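Local coordinates for lipid binding protein (Grifola frondosa, PDB 5H0Q) that probably binds membrane domains rich in sphingomyelin and cholesterol, as a fungal protein used as a probe for that lipid pair, at residues Y55-T69 with N190-R202. Numbering follows the deposited sequence.
Sequences YGVGVCVLVRVYNAT and NETTAYVEYVYSR
Val63 and Val65 pack against the rings of Tyr198 and Tyr200 on the inner face of two neighbouring parallel strands, 60-68 and 193-201. Val63 CG1, set anti to the backbone N (chi1 180°), reaches the edge of the Tyr198 ring at CE2, 3.5 Å away. Two residues on, Val65 CG1 meets the next ring, 3.4 Å from Tyr200 CE2. The same hydrophobic row continues through Val61, whose CB lies against Val196 CG2. Both phenol oxygens are bonded to strand 126-134 of the second sheet, Tyr198 OH to Gly131 O and Tyr200 OH to Ser130 OG, so this face looks into the interior between two sheets, a beta-sandwich arrangement.

Main-chain bonds alternate in the parallel manner from Cys60 N to Ala68 N: Leu62, Arg64 and Tyr66 each give their N-H to one residue of strand 193-201 and their carbonyl to another two positions further on. Strand 99-105 pairs antiparallel along the other edge of 60-68, making the latter an interior strand.

On the reverse face, against which helix 41-55 lies, Leu62 is buried, whereas Arg64, Tyr195 and Glu197 are partly exposed. Arg64 NE forms a salt bridge with Glu197 OE2 (2.9 Å), which it meets from above the carboxylate plane; guanidinium and carboxylate are nearly perpendicular, 89° apart. Lys37 also pairs with that oxygen, while Gln48 takes Arg64 NH1.

At the chain terminus the contact becomes partly water-mediated. Arg202 NE donates to Thr69 O (2.6 Å) in the carbonyl plane, one water joins Ala68 O to Arg202 N, and another links Thr69 OG1 with Arg202 NH2. An Asx turn at Asn67, whose OD1 accepts from Thr69 N (2.9 Å), shapes the chain there.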
loop_
_atom_site.group_PDB
_atom_site.type_symbol
_atom_site.label_atom_id
_atom_site.label_comp_id
_atom_site.label_asym_id
_atom_site.label_seq_id
_atom_site.Cartn_x
_atom_site.Cartn_y
_atom_site.Cartn_z
ATOM N N TYR A 55 1.124 14.366 13.671
ATOM C CA TYR A 55 -0.116 13.888 14.266
ATOM C C TYR A 55 -0.013 13.818 15.787
ATOM O O TYR A 55 -0.921 14.259 16.492
ATOM C CB TYR A 55 -0.493 12.520 13.702
ATOM C CG TYR A 55 -1.697 11.917 14.405
ATOM C CD1 TYR A 55 -2.969 12.435 14.195
ATOM C CD2 TYR A 55 -1.563 10.848 15.279
ATOM C CE1 TYR A 55 -4.072 11.916 14.836
ATOM C CE2 TYR A 55 -2.672 10.317 15.930
ATOM C CZ TYR A 55 -3.919 10.858 15.692
ATOM O OH TYR A 55 -5.020 10.362 16.343
ATOM N N GLY A 56 1.079 13.259 16.308
ATOM C CA GLY A 56 1.254 13.128 17.742
ATOM C C GLY A 56 0.651 11.865 18.326
ATOM O O GLY A 56 0.733 10.778 17.738
ATOM N N VAL A 57 0.010 12.014 19.467
ATOM C CA VAL A 57 -0.518 10.892 20.227
ATOM C C VAL A 57 -1.975 10.671 19.850
ATOM O O VAL A 57 -2.782 11.608 19.882
ATOM C CB VAL A 57 -0.382 11.155 21.733
ATOM C CG1 VAL A 57 -1.065 10.037 22.547
ATOM C CG2 VAL A 57 1.068 11.275 22.093
ATOM N N GLY A 58 -2.322 9.428 19.524
ATOM C CA GLY A 58 -3.694 9.115 19.186
ATOM C C GLY A 58 -3.748 7.708 18.634
ATOM O O GLY A 58 -3.103 6.819 19.194
ATOM N N VAL A 59 -4.517 7.465 17.568
ATOM C CA VAL A 59 -4.460 6.205 16.844
ATOM C C VAL A 59 -4.381 6.564 15.377
ATOM O O VAL A 59 -5.206 7.349 14.890
ATOM C CB VAL A 59 -5.684 5.310 17.100
ATOM C CG1 VAL A 59 -5.601 4.051 16.252
ATOM C CG2 VAL A 59 -5.773 4.933 18.553
ATOM N N CYS A 60 -3.379 6.036 14.689
ATOM C CA CYS A 60 -3.258 6.272 13.260
ATOM C C CYS A 60 -2.423 5.178 12.625
ATOM O O CYS A 60 -1.833 4.331 13.298
ATOM C CB CYS A 60 -2.611 7.616 12.976
ATOM S SG CYS A 60 -0.834 7.685 13.437
ATOM N N VAL A 61 -2.346 5.243 11.304
ATOM C CA VAL A 61 -1.411 4.432 10.551
ATOM C C VAL A 61 -0.638 5.367 9.643
ATOM O O VAL A 61 -1.204 6.300 9.067
ATOM C CB VAL A 61 -2.094 3.312 9.729
ATOM C CG1 VAL A 61 -2.666 2.256 10.658
ATOM C CG2 VAL A 61 -3.191 3.879 8.785
ATOM N N LEU A 62 0.645 5.108 9.522
ATOM C CA LEU A 62 1.554 5.872 8.676
ATOM C C LEU A 62 1.933 4.905 7.553
ATOM O O LEU A 62 2.766 4.020 7.749
ATOM C CB LEU A 62 2.795 6.350 9.421
ATOM C CG LEU A 62 2.739 7.371 10.560
ATOM C CD1 LEU A 62 1.680 8.423 10.351
ATOM C CD2 LEU A 62 2.528 6.658 11.879
ATOM N N VAL A 63 1.291 5.042 6.397
ATOM C CA VAL A 63 1.315 4.011 5.363
ATOM C C VAL A 63 2.318 4.377 4.294
ATOM O O VAL A 63 2.252 5.477 3.735
ATOM C CB VAL A 63 -0.061 3.818 4.714
ATOM C CG1 VAL A 63 0.033 2.736 3.640
ATOM C CG2 VAL A 63 -1.096 3.450 5.751
ATOM N N ARG A 64 3.244 3.461 3.999
ATOM C CA ARG A 64 4.085 3.585 2.813
ATOM C C ARG A 64 3.736 2.444 1.861
ATOM O O ARG A 64 3.546 1.304 2.289
ATOM C CB ARG A 64 5.568 3.585 3.155
ATOM C CG ARG A 64 6.158 2.327 3.777
ATOM C CD ARG A 64 7.680 2.502 3.966
ATOM N NE ARG A 64 8.325 1.271 4.410
ATOM C CZ ARG A 64 8.624 0.952 5.659
ATOM N NH1 ARG A 64 8.389 1.795 6.662
ATOM N NH2 ARG A 64 9.178 -0.227 5.901
ATOM N N VAL A 65 3.712 2.746 0.568
ATOM C CA VAL A 65 3.302 1.804 -0.480
ATOM C C VAL A 65 4.392 1.784 -1.531
ATOM O O VAL A 65 4.736 2.843 -2.060
ATOM C CB VAL A 65 1.979 2.244 -1.126
ATOM C CG1 VAL A 65 1.594 1.278 -2.233
ATOM C CG2 VAL A 65 0.902 2.410 -0.090
ATOM N N TYR A 66 4.901 0.590 -1.881
ATOM C CA TYR A 66 5.914 0.444 -2.919
ATOM C C TYR A 66 5.328 -0.391 -4.048
ATOM O O TYR A 66 4.879 -1.519 -3.815
ATOM C CB TYR A 66 7.204 -0.219 -2.417
ATOM C CG TYR A 66 8.323 -0.179 -3.413
ATOM C CD1 TYR A 66 8.801 1.030 -3.887
ATOM C CD2 TYR A 66 8.896 -1.354 -3.903
ATOM C CE1 TYR A 66 9.856 1.078 -4.785
ATOM C CE2 TYR A 66 9.940 -1.307 -4.801
ATOM C CZ TYR A 66 10.398 -0.100 -5.245
ATOM O OH TYR A 66 11.443 -0.024 -6.114
ATOM N N ASN A 67 5.376 0.143 -5.263
ATOM C CA ASN A 67 4.899 -0.567 -6.455
ATOM C C ASN A 67 6.086 -1.184 -7.173
ATOM O O ASN A 67 6.893 -0.471 -7.775
ATOM C CB ASN A 67 4.140 0.379 -7.375
ATOM C CG ASN A 67 3.723 -0.300 -8.677
ATOM O OD1 ASN A 67 3.751 -1.518 -8.768
ATOM N ND2 ASN A 67 3.402 0.489 -9.682
ATOM N N ALA A 68 6.191 -2.516 -7.102
ATOM C CA ALA A 68 7.180 -3.295 -7.838
ATOM C C ALA A 68 6.503 -4.283 -8.788
ATOM O O ALA A 68 7.034 -5.366 -9.012
ATOM C CB ALA A 68 8.106 -4.039 -6.875
ATOM N N THR A 69 5.327 -3.932 -9.325
ATOM C CA THR A 69 4.609 -4.847 -10.217
ATOM C C THR A 69 5.085 -4.815 -11.654
ATOM O O THR A 69 4.583 -5.608 -12.464
ATOM C CB THR A 69 3.128 -4.541 -10.236
ATOM O OG1 THR A 69 2.910 -3.260 -10.831
ATOM C CG2 THR A 69 2.519 -4.645 -8.869
ATOM N N ASN A 190 2.558 -3.138 15.747
ATOM C CA ASN A 190 1.467 -3.328 16.694
ATOM C C ASN A 190 1.571 -2.217 17.736
ATOM O O ASN A 190 2.109 -2.414 18.821
ATOM C CB ASN A 190 1.532 -4.680 17.328
ATOM C CG ASN A 190 0.281 -5.005 18.111
ATOM O OD1 ASN A 190 -0.737 -4.328 17.967
ATOM N ND2 ASN A 190 0.335 -6.046 18.917
ATOM N N GLU A 191 1.039 -1.047 17.398
ATOM C CA GLU A 191 1.044 0.091 18.311
ATOM C C GLU A 191 -0.007 1.091 17.849
ATOM O O GLU A 191 -0.521 1.018 16.723
ATOM C CB GLU A 191 2.431 0.734 18.388
ATOM C CG GLU A 191 2.992 1.212 17.064
ATOM C CD GLU A 191 4.332 1.914 17.214
ATOM O OE1 GLU A 191 4.509 2.665 18.198
ATOM O OE2 GLU A 191 5.212 1.719 16.349
ATOM N N THR A 192 -0.317 2.040 18.743
ATOM C CA THR A 192 -1.388 2.991 18.465
ATOM C C THR A 192 -1.071 3.870 17.265
ATOM O O THR A 192 -1.979 4.226 16.502
ATOM C CB THR A 192 -1.686 3.866 19.690
ATOM O OG1 THR A 192 -0.511 4.568 20.123
ATOM C CG2 THR A 192 -2.212 3.015 20.829
ATOM N N THR A 193 0.192 4.270 17.097
ATOM C CA THR A 193 0.597 5.044 15.923
ATOM C C THR A 193 1.574 4.167 15.141
ATOM O O THR A 193 2.782 4.189 15.376
ATOM C CB THR A 193 1.191 6.414 16.312
ATOM O OG1 THR A 193 2.141 6.264 17.365
ATOM C CG2 THR A 193 0.114 7.299 16.820
ATOM N N ALA A 194 1.037 3.380 14.208
ATOM C CA ALA A 194 1.757 2.251 13.627
ATOM C C ALA A 194 2.251 2.557 12.221
ATOM O O ALA A 194 1.522 3.129 11.406
ATOM C CB ALA A 194 0.867 1.009 13.581
ATOM N N TYR A 195 3.489 2.160 11.941
ATOM C CA TYR A 195 3.982 2.166 10.571
ATOM C C TYR A 195 3.366 0.992 9.842
ATOM O O TYR A 195 3.341 -0.139 10.352
ATOM C CB TYR A 195 5.503 2.053 10.523
ATOM C CG TYR A 195 6.266 3.335 10.791
ATOM C CD1 TYR A 195 7.451 3.602 10.118
ATOM C CD2 TYR A 195 5.805 4.258 11.693
ATOM C CE1 TYR A 195 8.166 4.756 10.359
ATOM C CE2 TYR A 195 6.526 5.418 11.954
ATOM C CZ TYR A 195 7.693 5.665 11.274
ATOM O OH TYR A 195 8.407 6.820 11.520
ATOM N N VAL A 196 2.901 1.250 8.623
ATOM C CA VAL A 196 2.343 0.212 7.763
ATOM C C VAL A 196 3.104 0.269 6.452
ATOM O O VAL A 196 3.395 1.363 5.957
ATOM C CB VAL A 196 0.837 0.435 7.540
ATOM C CG1 VAL A 196 0.286 -0.553 6.509
ATOM C CG2 VAL A 196 0.112 0.302 8.830
ATOM N N GLU A 197 3.415 -0.905 5.885
ATOM C CA GLU A 197 4.048 -1.000 4.572
ATOM C C GLU A 197 3.280 -1.983 3.700
ATOM O O GLU A 197 2.992 -3.103 4.125
ATOM C CB GLU A 197 5.497 -1.461 4.652
ATOM C CG GLU A 197 6.211 -1.572 3.271
ATOM C CD GLU A 197 7.639 -2.084 3.378
ATOM O OE1 GLU A 197 7.805 -3.266 3.718
ATOM O OE2 GLU A 197 8.577 -1.300 3.130
ATOM N N TYR A 198 2.945 -1.555 2.487
ATOM C CA TYR A 198 2.409 -2.434 1.450
ATOM C C TYR A 198 3.425 -2.524 0.323
ATOM O O TYR A 198 3.899 -1.489 -0.156
ATOM C CB TYR A 198 1.093 -1.874 0.915
ATOM C CG TYR A 198 0.009 -1.797 1.939
ATOM C CD1 TYR A 198 -0.609 -2.944 2.421
ATOM C CD2 TYR A 198 -0.366 -0.572 2.482
ATOM C CE1 TYR A 198 -1.596 -2.871 3.404
ATOM C CE2 TYR A 198 -1.356 -0.488 3.446
ATOM C CZ TYR A 198 -1.959 -1.633 3.913
ATOM O OH TYR A 198 -2.941 -1.576 4.871
ATOM N N VAL A 199 3.671 -3.742 -0.164
ATOM C CA VAL A 199 4.547 -3.953 -1.308
ATOM C C VAL A 199 3.811 -4.809 -2.311
ATOM O O VAL A 199 3.407 -5.930 -1.978
ATOM C CB VAL A 199 5.848 -4.647 -0.913
ATOM C CG1 VAL A 199 6.768 -4.756 -2.099
ATOM C CG2 VAL A 199 6.507 -3.872 0.207
ATOM N N TYR A 200 3.742 -4.340 -3.542
ATOM C CA TYR A 200 3.139 -5.103 -4.640
ATOM C C TYR A 200 4.250 -5.536 -5.586
ATOM O O TYR A 200 5.075 -4.700 -5.989
ATOM C CB TYR A 200 2.110 -4.251 -5.360
ATOM C CG TYR A 200 1.235 -3.467 -4.437
ATOM C CD1 TYR A 200 0.618 -4.081 -3.350
ATOM C CD2 TYR A 200 1.027 -2.119 -4.641
ATOM C CE1 TYR A 200 -0.159 -3.365 -2.496
ATOM C CE2 TYR A 200 0.249 -1.385 -3.780
ATOM C CZ TYR A 200 -0.347 -2.008 -2.715
ATOM O OH TYR A 200 -1.105 -1.261 -1.847
ATOM N N SER A 201 4.270 -6.828 -5.958
ATOM C CA SER A 201 5.359 -7.357 -6.764
ATOM C C SER A 201 4.812 -8.340 -7.807
ATOM O O SER A 201 3.629 -8.675 -7.805
ATOM C CB SER A 201 6.412 -8.026 -5.884
ATOM O OG SER A 201 5.836 -9.031 -5.063
ATOM N N ARG A 202 5.690 -8.778 -8.711
ATOM C CA ARG A 202 5.349 -9.705 -9.797
ATOM C C ARG A 202 6.391 -10.807 -9.901
ATOM O O ARG A 202 6.875 -11.339 -8.897
ATOM C CB ARG A 202 5.255 -8.969 -11.135
ATOM C CG ARG A 202 4.229 -9.469 -12.128
ATOM C CD ARG A 202 4.108 -8.686 -13.431
ATOM N NE ARG A 202 3.189 -7.566 -13.327
ATOM C CZ ARG A 202 1.916 -7.588 -13.684
ATOM N NH1 ARG A 202 1.413 -8.690 -14.213
ATOM N NH2 ARG A 202 1.137 -6.522 -13.497
HETATM O O HOH W 1 -0.104 7.202 20.461
HETATM O O HOH W 2 8.377 -7.706 -8.185
HETATM O O HOH W 3 1.592 -3.610 -13.064
#